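Local coordinates for protein 3-keto-5-aminohexanoate cleavage enzyme (Ralstonia eutropha, PDB 3C6C) that probably cleaves 3-keto-5-aminohexanoate, as a metal-dependent member of the beta-keto acid cleavage enzyme family with a TIM-barrel fold, at residues T166-R174 / F195-L204; V208-V217 / I235-I246. All blocks are in the same frame, centred on the assembly; numbering follows the deposited sequence. Where two conformers were deposited one is given.

Contact 1: T166-R174 / F195-L204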
loop_
_atom_site.group_PDB
_atom_site.type_symbol
_atom_site.label_atom_id
_atom_site.label_comp_id
_atom_site.label_asym_id
_atom_site.label_seq_id
_atom_site.Cartn_x
_atom_site.Cartn_y
_atom_site.Cartn_z
ATOM N N THR A 166 -2.085 -28.545 10.286
ATOM C CA THR A 166 -2.813 -28.482 9.017
ATOM C C THR A 166 -3.603 -29.790 8.830
ATOM O O THR A 166 -4.659 -29.842 8.186
ATOM C CB THR A 166 -1.870 -28.188 7.823
ATOM O OG1 THR A 166 -0.809 -29.152 7.796
ATOM C CG2 THR A 166 -1.283 -26.742 7.927
ATOM N N ARG A 167 -3.089 -30.839 9.459
ATOM C CA ARG A 167 -3.718 -32.167 9.403
ATOM C C ARG A 167 -5.064 -32.133 10.132
ATOM O O ARG A 167 -6.120 -32.579 9.640
ATOM C CB ARG A 167 -2.792 -33.195 10.066
ATOM C CG ARG A 167 -3.317 -34.609 10.108
ATOM C CD ARG A 167 -2.260 -35.561 10.711
ATOM N NE ARG A 167 -1.888 -35.160 12.067
ATOM C CZ ARG A 167 -0.663 -35.252 12.575
ATOM N NH1 ARG A 167 0.330 -35.728 11.838
ATOM N NH2 ARG A 167 -0.424 -34.839 13.816
ATOM N N THR A 168 -5.003 -31.585 11.326
ATOM C CA THR A 168 -6.211 -31.385 12.140
ATOM C C THR A 168 -7.204 -30.422 11.502
ATOM O O THR A 168 -8.408 -30.646 11.537
ATOM C CB THR A 168 -5.855 -30.977 13.574
ATOM O OG1 THR A 168 -5.314 -32.138 14.212
ATOM C CG2 THR A 168 -7.086 -30.469 14.368
ATOM N N LEU A 169 -6.685 -29.365 10.891
ATOM C CA LEU A 169 -7.543 -28.365 10.251
ATOM C C LEU A 169 -8.267 -28.961 9.040
ATOM O O LEU A 169 -9.460 -28.682 8.782
ATOM C CB LEU A 169 -6.737 -27.118 9.852
ATOM C CG LEU A 169 -6.246 -26.255 11.024
ATOM C CD1 LEU A 169 -5.305 -25.161 10.495
ATOM C CD2 LEU A 169 -7.412 -25.684 11.842
ATOM N N ARG A 170 -7.546 -29.801 8.303
ATOM C CA ARG A 170 -8.153 -30.469 7.153
ATOM C C ARG A 170 -9.297 -31.381 7.613
ATOM O O ARG A 170 -10.356 -31.443 6.991
ATOM C CB ARG A 170 -7.120 -31.273 6.345
ATOM C CG ARG A 170 -6.245 -30.405 5.518
ATOM C CD ARG A 170 -5.112 -31.195 4.928
ATOM N NE ARG A 170 -4.451 -30.436 3.872
ATOM C CZ ARG A 170 -3.200 -29.990 3.942
ATOM N NH1 ARG A 170 -2.444 -30.272 5.002
ATOM N NH2 ARG A 170 -2.708 -29.291 2.936
ATOM N N ALA A 171 -9.061 -32.089 8.710
ATOM C CA ALA A 171 -10.057 -33.044 9.233
ATOM C C ALA A 171 -11.300 -32.309 9.747
ATOM O O ALA A 171 -12.451 -32.744 9.510
ATOM C CB ALA A 171 -9.455 -33.925 10.315
HETATM N N MSE A 172 -11.057 -31.175 10.397
HETATM C CA MSE A 172 -12.116 -30.299 10.943
HETATM C C MSE A 172 -12.985 -29.761 9.826
HETATM O O MSE A 172 -14.211 -29.780 9.882
HETATM C CB MSE A 172 -11.519 -29.087 11.673
HETATM C CG MSE A 172 -10.779 -29.398 12.977
HETATM SE SE MSE A 172 -11.949 -30.095 14.360
HETATM C CE MSE A 172 -12.753 -28.442 14.954
ATOM N N ALA A 173 -12.305 -29.262 8.808
ATOM C CA ALA A 173 -12.971 -28.675 7.644
ATOM C C ALA A 173 -13.904 -29.716 7.043
ATOM O O ALA A 173 -15.063 -29.437 6.719
ATOM C CB ALA A 173 -11.949 -28.182 6.588
ATOM N N ARG A 174 -13.374 -30.926 6.909
ATOM C CA ARG A 174 -14.161 -32.055 6.365
ATOM C C ARG A 174 -15.389 -32.383 7.227
ATOM O O ARG A 174 -16.494 -32.601 6.697
ATOM C CB ARG A 174 -13.299 -33.303 6.129
ATOM C CG ARG A 174 -14.043 -34.339 5.308
ATOM C CD ARG A 174 -13.176 -35.545 4.941
ATOM N NE ARG A 174 -12.002 -35.226 4.113
ATOM C CZ ARG A 174 -11.987 -35.253 2.781
ATOM N NH1 ARG A 174 -13.090 -35.564 2.104
ATOM N NH2 ARG A 174 -10.874 -34.958 2.117
ATOM N N PHE A 195 -3.164 -20.624 3.750
ATOM C CA PHE A 195 -3.583 -21.991 4.097
ATOM C C PHE A 195 -5.101 -22.133 3.888
ATOM O O PHE A 195 -5.593 -23.168 3.448
ATOM C CB PHE A 195 -3.181 -22.425 5.503
ATOM C CG PHE A 195 -3.605 -23.835 5.803
ATOM C CD1 PHE A 195 -3.089 -24.880 5.035
ATOM C CD2 PHE A 195 -4.580 -24.113 6.731
ATOM C CE1 PHE A 195 -3.495 -26.193 5.249
ATOM C CE2 PHE A 195 -4.990 -25.422 6.952
ATOM C CZ PHE A 195 -4.443 -26.462 6.194
ATOM N N GLY A 196 -5.846 -21.081 4.224
ATOM C CA GLY A 196 -7.300 -21.059 3.968
ATOM C C GLY A 196 -7.571 -21.299 2.485
ATOM O O GLY A 196 -8.478 -22.037 2.097
ATOM N N LYS A 197 -6.764 -20.663 1.654
ATOM C CA LYS A 197 -6.898 -20.783 0.194
ATOM C C LYS A 197 -6.568 -22.203 -0.251
ATOM O O LYS A 197 -7.167 -22.742 -1.185
ATOM C CB LYS A 197 -6.059 -19.746 -0.538
ATOM C CG LYS A 197 -6.680 -18.375 -0.376
ATOM C CD LYS A 197 -6.235 -17.381 -1.408
ATOM C CE LYS A 197 -4.800 -17.041 -1.268
ATOM N NZ LYS A 197 -4.457 -15.803 -2.121
ATOM N N GLN A 198 -5.662 -22.826 0.480
ATOM C CA GLN A 198 -5.274 -24.240 0.210
ATOM C C GLN A 198 -6.429 -25.187 0.532
ATOM O O GLN A 198 -6.697 -26.141 -0.194
ATOM C CB GLN A 198 -4.046 -24.662 1.017
ATOM C CG GLN A 198 -3.626 -26.097 0.743
ATOM C CD GLN A 198 -3.076 -26.296 -0.652
ATOM O OE1 GLN A 198 -2.555 -25.368 -1.260
ATOM N NE2 GLN A 198 -3.165 -27.529 -1.161
ATOM N N LEU A 199 -7.108 -24.907 1.635
ATOM C CA LEU A 199 -8.298 -25.680 2.022
ATOM C C LEU A 199 -9.340 -25.626 0.903
ATOM O O LEU A 199 -9.974 -26.627 0.563
ATOM C CB LEU A 199 -8.892 -25.163 3.345
ATOM C CG LEU A 199 -8.075 -25.463 4.599
ATOM C CD1 LEU A 199 -8.625 -24.743 5.853
ATOM C CD2 LEU A 199 -8.030 -26.969 4.830
ATOM N N ILE A 200 -9.451 -24.458 0.289
ATOM C CA ILE A 200 -10.467 -24.209 -0.740
ATOM C C ILE A 200 -10.062 -25.037 -1.954
ATOM O O ILE A 200 -10.870 -25.736 -2.571
ATOM C CB ILE A 200 -10.556 -22.710 -1.160
ATOM C CG1 ILE A 200 -11.198 -21.873 -0.046
ATOM C CG2 ILE A 200 -11.371 -22.562 -2.433
ATOM C CD1 ILE A 200 -11.049 -20.337 -0.195
ATOM N N GLU A 201 -8.776 -24.954 -2.244
ATOM C CA GLU A 201 -8.143 -25.708 -3.354
ATOM C C GLU A 201 -8.468 -27.185 -3.301
ATOM O O GLU A 201 -8.759 -27.842 -4.310
ATOM C CB GLU A 201 -6.626 -25.602 -3.249
ATOM C CG GLU A 201 -5.993 -24.858 -4.363
ATOM C CD GLU A 201 -5.888 -25.711 -5.608
ATOM O OE1 GLU A 201 -5.072 -26.668 -5.615
ATOM O OE2 GLU A 201 -6.622 -25.420 -6.578
ATOM N N GLU A 202 -8.343 -27.686 -2.094
ATOM C CA GLU A 202 -8.449 -29.118 -1.782
ATOM C C GLU A 202 -9.880 -29.639 -1.674
ATOM O O GLU A 202 -10.129 -30.795 -1.328
ATOM C CB GLU A 202 -7.684 -29.423 -0.496
ATOM C CG GLU A 202 -6.202 -29.224 -0.667
ATOM C CD GLU A 202 -5.423 -29.553 0.582
ATOM O OE1 GLU A 202 -6.051 -30.046 1.553
ATOM O OE2 GLU A 202 -4.192 -29.313 0.610
ATOM N N GLY A 203 -10.817 -28.766 -1.971
ATOM C CA GLY A 203 -12.229 -29.125 -1.948
ATOM C C GLY A 203 -12.801 -29.277 -0.557
ATOM O O GLY A 203 -13.741 -30.018 -0.353
ATOM N N LEU A 204 -12.246 -28.545 0.401
ATOM C CA LEU A 204 -12.623 -28.716 1.807
ATOM C C LEU A 204 -13.473 -27.571 2.338
ATOM O O LEU A 204 -13.886 -27.578 3.492
ATOM C CB LEU A 204 -11.381 -28.910 2.675
ATOM C CG LEU A 204 -10.665 -30.254 2.572
ATOM C CD1 LEU A 204 -9.363 -30.221 3.333
ATOM C CD2 LEU A 204 -11.563 -31.348 3.104
HETATM O O HOH W 1 -15.433 -26.861 5.567
HETATM O O HOH W 2 -11.323 -32.798 -0.285
#

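Contact 2: V208-V217 / I235-I246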
loop_
_atom_site.group_PDB
_atom_site.type_symbol
_atom_site.label_atom_id
_atom_site.label_comp_id
_atom_site.label_asym_id
_atom_site.label_seq_id
_atom_site.Cartn_x
_atom_site.Cartn_y
_atom_site.Cartn_z
ATOM N N VAL A 208 -19.709 -20.277 -0.605
ATOM C CA VAL A 208 -19.048 -18.992 -0.316
ATOM C C VAL A 208 -18.070 -19.170 0.864
ATOM O O VAL A 208 -18.496 -19.442 1.978
ATOM C CB VAL A 208 -20.073 -17.843 0.015
ATOM C CG1 VAL A 208 -19.335 -16.521 0.385
ATOM C CG2 VAL A 208 -21.007 -17.591 -1.133
ATOM N N PRO A 209 -16.763 -18.988 0.628
ATOM C CA PRO A 209 -15.825 -19.043 1.745
ATOM C C PRO A 209 -15.923 -17.814 2.632
ATOM O O PRO A 209 -16.147 -16.712 2.151
ATOM C CB PRO A 209 -14.455 -19.044 1.062
ATOM C CG PRO A 209 -14.725 -19.225 -0.377
ATOM C CD PRO A 209 -16.079 -18.688 -0.634
ATOM N N LEU A 210 -15.732 -18.059 3.919
ATOM C CA LEU A 210 -15.757 -17.010 4.965
ATOM C C LEU A 210 -14.426 -16.890 5.662
ATOM O O LEU A 210 -13.958 -17.824 6.314
ATOM C CB LEU A 210 -16.794 -17.343 6.052
ATOM C CG LEU A 210 -18.215 -17.665 5.666
ATOM C CD1 LEU A 210 -19.045 -17.842 6.948
ATOM C CD2 LEU A 210 -18.805 -16.577 4.739
ATOM N N PHE A 211 -13.846 -15.703 5.550
ATOM C CA PHE A 211 -12.577 -15.376 6.197
ATOM C C PHE A 211 -12.804 -14.215 7.190
ATOM O O PHE A 211 -13.535 -13.259 6.916
ATOM C CB PHE A 211 -11.513 -14.903 5.214
ATOM C CG PHE A 211 -10.938 -15.978 4.322
ATOM C CD1 PHE A 211 -11.632 -16.409 3.217
ATOM C CD2 PHE A 211 -9.663 -16.481 4.546
ATOM C CE1 PHE A 211 -11.092 -17.354 2.382
ATOM C CE2 PHE A 211 -9.112 -17.446 3.706
ATOM C CZ PHE A 211 -9.833 -17.870 2.626
ATOM N N GLN A 212 -12.150 -14.315 8.323
ATOM C CA GLN A 212 -12.089 -13.187 9.261
ATOM C C GLN A 212 -10.709 -12.949 9.809
ATOM O O GLN A 212 -10.068 -13.832 10.370
ATOM C CB GLN A 212 -13.057 -13.367 10.419
ATOM C CG GLN A 212 -12.976 -12.278 11.473
ATOM C CD GLN A 212 -14.217 -12.228 12.351
ATOM O OE1 GLN A 212 -15.009 -11.287 12.258
ATOM N NE2 GLN A 212 -14.396 -13.250 13.199
HETATM N N MSE A 213 -10.285 -11.703 9.686
HETATM C CA MSE A 213 -9.014 -11.258 10.270
HETATM C C MSE A 213 -9.192 -10.863 11.728
HETATM O O MSE A 213 -9.971 -9.958 12.053
HETATM C CB MSE A 213 -8.459 -10.015 9.558
HETATM C CG MSE A 213 -8.440 -10.064 8.081
HETATM SE SE MSE A 213 -7.837 -8.322 7.469
HETATM C CE MSE A 213 -8.398 -8.566 5.816
ATOM N N VAL A 214 -8.470 -11.577 12.575
ATOM C CA VAL A 214 -8.263 -11.232 13.977
ATOM C C VAL A 214 -7.092 -10.261 14.063
ATOM O O VAL A 214 -5.952 -10.603 13.727
ATOM C CB VAL A 214 -7.982 -12.497 14.855
ATOM C CG1 VAL A 214 -7.891 -12.100 16.349
ATOM C CG2 VAL A 214 -9.088 -13.569 14.631
ATOM N N LEU A 215 -7.376 -9.030 14.480
ATOM C CA LEU A 215 -6.353 -7.975 14.521
ATOM C C LEU A 215 -6.027 -7.497 15.928
ATOM O O LEU A 215 -6.887 -7.254 16.741
ATOM C CB LEU A 215 -6.749 -6.773 13.640
ATOM C CG LEU A 215 -7.050 -7.056 12.161
ATOM C CD1 LEU A 215 -7.639 -5.830 11.484
ATOM C CD2 LEU A 215 -5.773 -7.544 11.426
ATOM N N GLY A 216 -4.744 -7.363 16.171
ATOM C CA GLY A 216 -4.213 -6.857 17.427
ATOM C C GLY A 216 -4.013 -7.854 18.536
ATOM O O GLY A 216 -3.764 -7.480 19.689
ATOM N N VAL A 217 -4.151 -9.128 18.216
ATOM C CA VAL A 217 -3.817 -10.180 19.178
ATOM C C VAL A 217 -2.315 -10.441 19.071
ATOM O O VAL A 217 -1.737 -10.424 17.979
ATOM C CB VAL A 217 -4.641 -11.438 18.951
ATOM C CG1 VAL A 217 -4.111 -12.612 19.808
ATOM C CG2 VAL A 217 -6.101 -11.136 19.253
ATOM N N ILE A 235 -7.155 -12.293 0.024
ATOM C CA ILE A 235 -8.413 -13.070 0.164
ATOM C C ILE A 235 -9.083 -13.294 -1.204
ATOM O O ILE A 235 -9.153 -12.377 -2.036
ATOM C CB ILE A 235 -9.350 -12.444 1.220
ATOM C CG1 ILE A 235 -8.734 -12.671 2.599
ATOM C CG2 ILE A 235 -10.732 -13.113 1.177
ATOM C CD1 ILE A 235 -9.392 -11.925 3.706
ATOM N N PRO A 236 -9.560 -14.521 -1.468
ATOM C CA PRO A 236 -10.204 -14.743 -2.778
ATOM C C PRO A 236 -11.367 -13.817 -3.080
ATOM O O PRO A 236 -12.137 -13.445 -2.216
ATOM C CB PRO A 236 -10.668 -16.219 -2.712
ATOM C CG PRO A 236 -9.914 -16.824 -1.616
ATOM C CD PRO A 236 -9.574 -15.737 -0.641
ATOM N N ALA A 237 -11.470 -13.452 -4.348
ATOM C CA ALA A 237 -12.484 -12.488 -4.778
ATOM C C ALA A 237 -13.920 -12.932 -4.496
ATOM O O ALA A 237 -14.807 -12.109 -4.277
ATOM C CB ALA A 237 -12.320 -12.148 -6.241
ATOM N N ASN A 238 -14.131 -14.230 -4.472
ATOM C CA ASN A 238 -15.487 -14.790 -4.306
ATOM C C ASN A 238 -15.875 -15.010 -2.844
ATOM O O ASN A 238 -16.954 -15.521 -2.513
ATOM C CB ASN A 238 -15.633 -16.116 -5.068
ATOM C CG ASN A 238 -14.887 -17.268 -4.416
ATOM O OD1 ASN A 238 -13.794 -17.096 -3.897
ATOM N ND2 ASN A 238 -15.482 -18.460 -4.451
ATOM N N ALA A 239 -14.966 -14.635 -1.972
ATOM C CA ALA A 239 -15.144 -14.875 -0.549
ATOM C C ALA A 239 -15.732 -13.661 0.125
ATOM O O ALA A 239 -15.588 -12.535 -0.337
ATOM C CB ALA A 239 -13.812 -15.253 0.092
ATOM N N GLN A 240 -16.431 -13.921 1.221
ATOM C CA GLN A 240 -16.809 -12.864 2.158
ATOM C C GLN A 240 -15.707 -12.775 3.200
ATOM O O GLN A 240 -15.125 -13.802 3.587
ATOM C CB GLN A 240 -18.150 -13.170 2.840
ATOM C CG GLN A 240 -19.357 -12.940 1.971
ATOM C CD GLN A 240 -19.506 -11.497 1.541
ATOM O OE1 GLN A 240 -19.430 -10.589 2.363
ATOM N NE2 GLN A 240 -19.734 -11.274 0.249
ATOM N N TRP A 241 -15.375 -11.548 3.606
ATOM C CA TRP A 241 -14.369 -11.339 4.649
ATOM C C TRP A 241 -14.841 -10.328 5.672
ATOM O O TRP A 241 -15.679 -9.461 5.394
ATOM C CB TRP A 241 -12.993 -10.938 4.086
ATOM C CG TRP A 241 -12.935 -9.594 3.493
ATOM C CD1 TRP A 241 -13.272 -9.250 2.225
ATOM C CD2 TRP A 241 -12.562 -8.380 4.155
ATOM N NE1 TRP A 241 -13.119 -7.894 2.043
ATOM C CE2 TRP A 241 -12.692 -7.338 3.219
ATOM C CE3 TRP A 241 -12.139 -8.074 5.450
ATOM C CZ2 TRP A 241 -12.414 -6.004 3.539
ATOM C CZ3 TRP A 241 -11.827 -6.757 5.749
ATOM C CH2 TRP A 241 -11.992 -5.739 4.807
ATOM N N ALA A 242 -14.305 -10.504 6.862
ATOM C CA ALA A 242 -14.516 -9.596 8.006
ATOM C C ALA A 242 -13.182 -9.324 8.687
ATOM O O ALA A 242 -12.197 -10.004 8.448
ATOM C CB ALA A 242 -15.501 -10.212 8.974
ATOM N N ALA A 243 -13.174 -8.300 9.525
ATOM C CA ALA A 243 -12.016 -7.966 10.335
ATOM C C ALA A 243 -12.529 -7.351 11.624
ATOM O O ALA A 243 -13.571 -6.693 11.623
ATOM C CB ALA A 243 -11.089 -6.986 9.584
ATOM N N PHE A 244 -11.848 -7.633 12.717
ATOM C CA PHE A 244 -12.203 -6.987 13.987
ATOM C C PHE A 244 -10.992 -6.703 14.856
ATOM O O PHE A 244 -9.935 -7.254 14.665
ATOM C CB PHE A 244 -13.238 -7.835 14.721
ATOM C CG PHE A 244 -12.688 -9.063 15.374
ATOM C CD1 PHE A 244 -12.631 -10.257 14.699
ATOM C CD2 PHE A 244 -12.243 -9.029 16.696
ATOM C CE1 PHE A 244 -12.153 -11.375 15.308
ATOM C CE2 PHE A 244 -11.737 -10.159 17.316
ATOM C CZ PHE A 244 -11.704 -11.342 16.624
ATOM N N GLY A 245 -11.188 -5.775 15.776
ATOM C CA GLY A 245 -10.218 -5.451 16.774
ATOM C C GLY A 245 -10.728 -5.584 18.202
ATOM O O GLY A 245 -11.913 -5.788 18.502
ATOM N N ILE A 246 -9.773 -5.442 19.080
ATOM C CA ILE A 246 -9.951 -5.647 20.516
ATOM C C ILE A 246 -9.868 -4.315 21.262
ATOM O O ILE A 246 -9.115 -3.417 20.878
ATOM C CB ILE A 246 -8.830 -6.597 21.038
ATOM C CG1 ILE A 246 -8.808 -7.921 20.252
ATOM C CG2 ILE A 246 -8.976 -6.847 22.532
ATOM C CD1 ILE A 246 -10.097 -8.692 20.331
HETATM O O HOH W 3 -7.165 -4.933 18.184
#

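Contact 1: T166-R174 / F195-L204
The ring of F195 and the side chain of T166 form one tight end of this contact. T166 CG2 lies over one face of the ring, 3.7 Å from its centroid, in a CH-pi contact. The F195 chi1 of -179° sets CG anti to the backbone N and carries the ring across to helix 166-174. L169 CD1 approaches the same ring obliquely, 3.6 Å from F195 CE2. R170 bridges to the polar part. Its chain is extended from CG to NE and runs past L199 and L204, with CG 3.8 Å from L204 CD1. The guanidinium then meets E202 side-on in a salt bridge. R170 NE reaches E202 OE1 at 2.8 Å, and R170 NH2 reaches E202 OE2 at the same length. Both oxygens use their syn lone pairs, and the two planes are only 10° apart. Q198 NE2 bonds to E202 OE2 from the anti side, 2.7 Å away. The carboxylate is thus fixed in rotation. E159 of the second subunit bonds T166 OG1 and makes a salt bridge to R170 NH1.

G203 has positive phi and ends helix 190-201 in a Schellman motif, which turns L204 back toward A173. A173 CB packs on L204 CB, both residues buried, and a water links A173 O to L204 O. The loose side is at exposed R174. L204 CD2 lies over one face of the R174 guanidinium, 3.8 Å from R174 NH2. A second water joins that NH2 weakly to E202 O.

The helix segments cross at -50°, with axes 11.2 Å apart. L169 also packs on L146 of strand 143-147, so helix 166-174 lies against this barrel strand. T168, A171 and M172 touch helix 129-132.

Contact 2: V208-V217 / I235-I246
F211 and W241 are paired across two parallel strands, 210-214 and 240-244. Six backbone hydrogen bonds join the segments, from Q240 N to P209 O at one end to L215 N to F244 O at the other. M213 N to A242 O is the shortest, at 2.8 Å.

On the face of F211, M213, W241 and A243 the packing is apolar. The F211 ring sits among I235, P236 and A239, with CE1 3.7 Å from P236 CD. The extended chain of M213, a selenomethionine, carries its CE to 3.8 Å from W241 CE3. Its selenium lies obliquely to the six-membered ring, a Met-aromatic contact. M213 CB also meets A243 CB at 4.0 Å.

The opposite face holds L210, Q212, V214, Q240, A242 and F244. The Q212 amide stands at the edge of the F244 ring, its CD 3.5 Å from F244 CD1, with the two planes 69° apart. F244 chi1 of 76° sets CG between the backbone N and the carbonyl carbon, which leans the ring toward Q212 and V214. V214 CG2 touches F244 CE1 at 3.8 Å.

Further out, E186 accepts from Q212 NE2 and so holds the amide. R265 makes a cation-pi contact with F244. Near G245, a water bridges L215 O and I246 N. Strand 182-187 pairs with the other edge of strand 210-214, through L185 and V187. N263 makes a backbone hydrogen bond with W241.

Helix 225-232 connects the two strands and packs on M213, L215, W241 and A243. This is one beta-alpha-beta unit of the TIM barrel. The F211 and W241 face looks out to the helices, and the Q212 and F244 face looks into the barrel.

Contacts 1 and 2 follow one another along the chain, with centres about 16 Å apart. Helix 190-201 joins them: its K197 and I200, toward the C-terminal end, take no part in contact 1 but pack on contact 2. I200 CD1 lies 3.8 Å from P209 CG and 3.9 Å from F211 CZ, and K197 CD is 3.7 Å from P236 CG. Contact 1 pairs two helices, and the turn after the second, outside the barrel, while contact 2 belongs to its wall. The nickel ion is bound by H66, H68 and E269. F244 and I246 touch D270, next to E269, and the I246 side chain is about 3 Å from a bound acetate, probably from the crystallisation liquor.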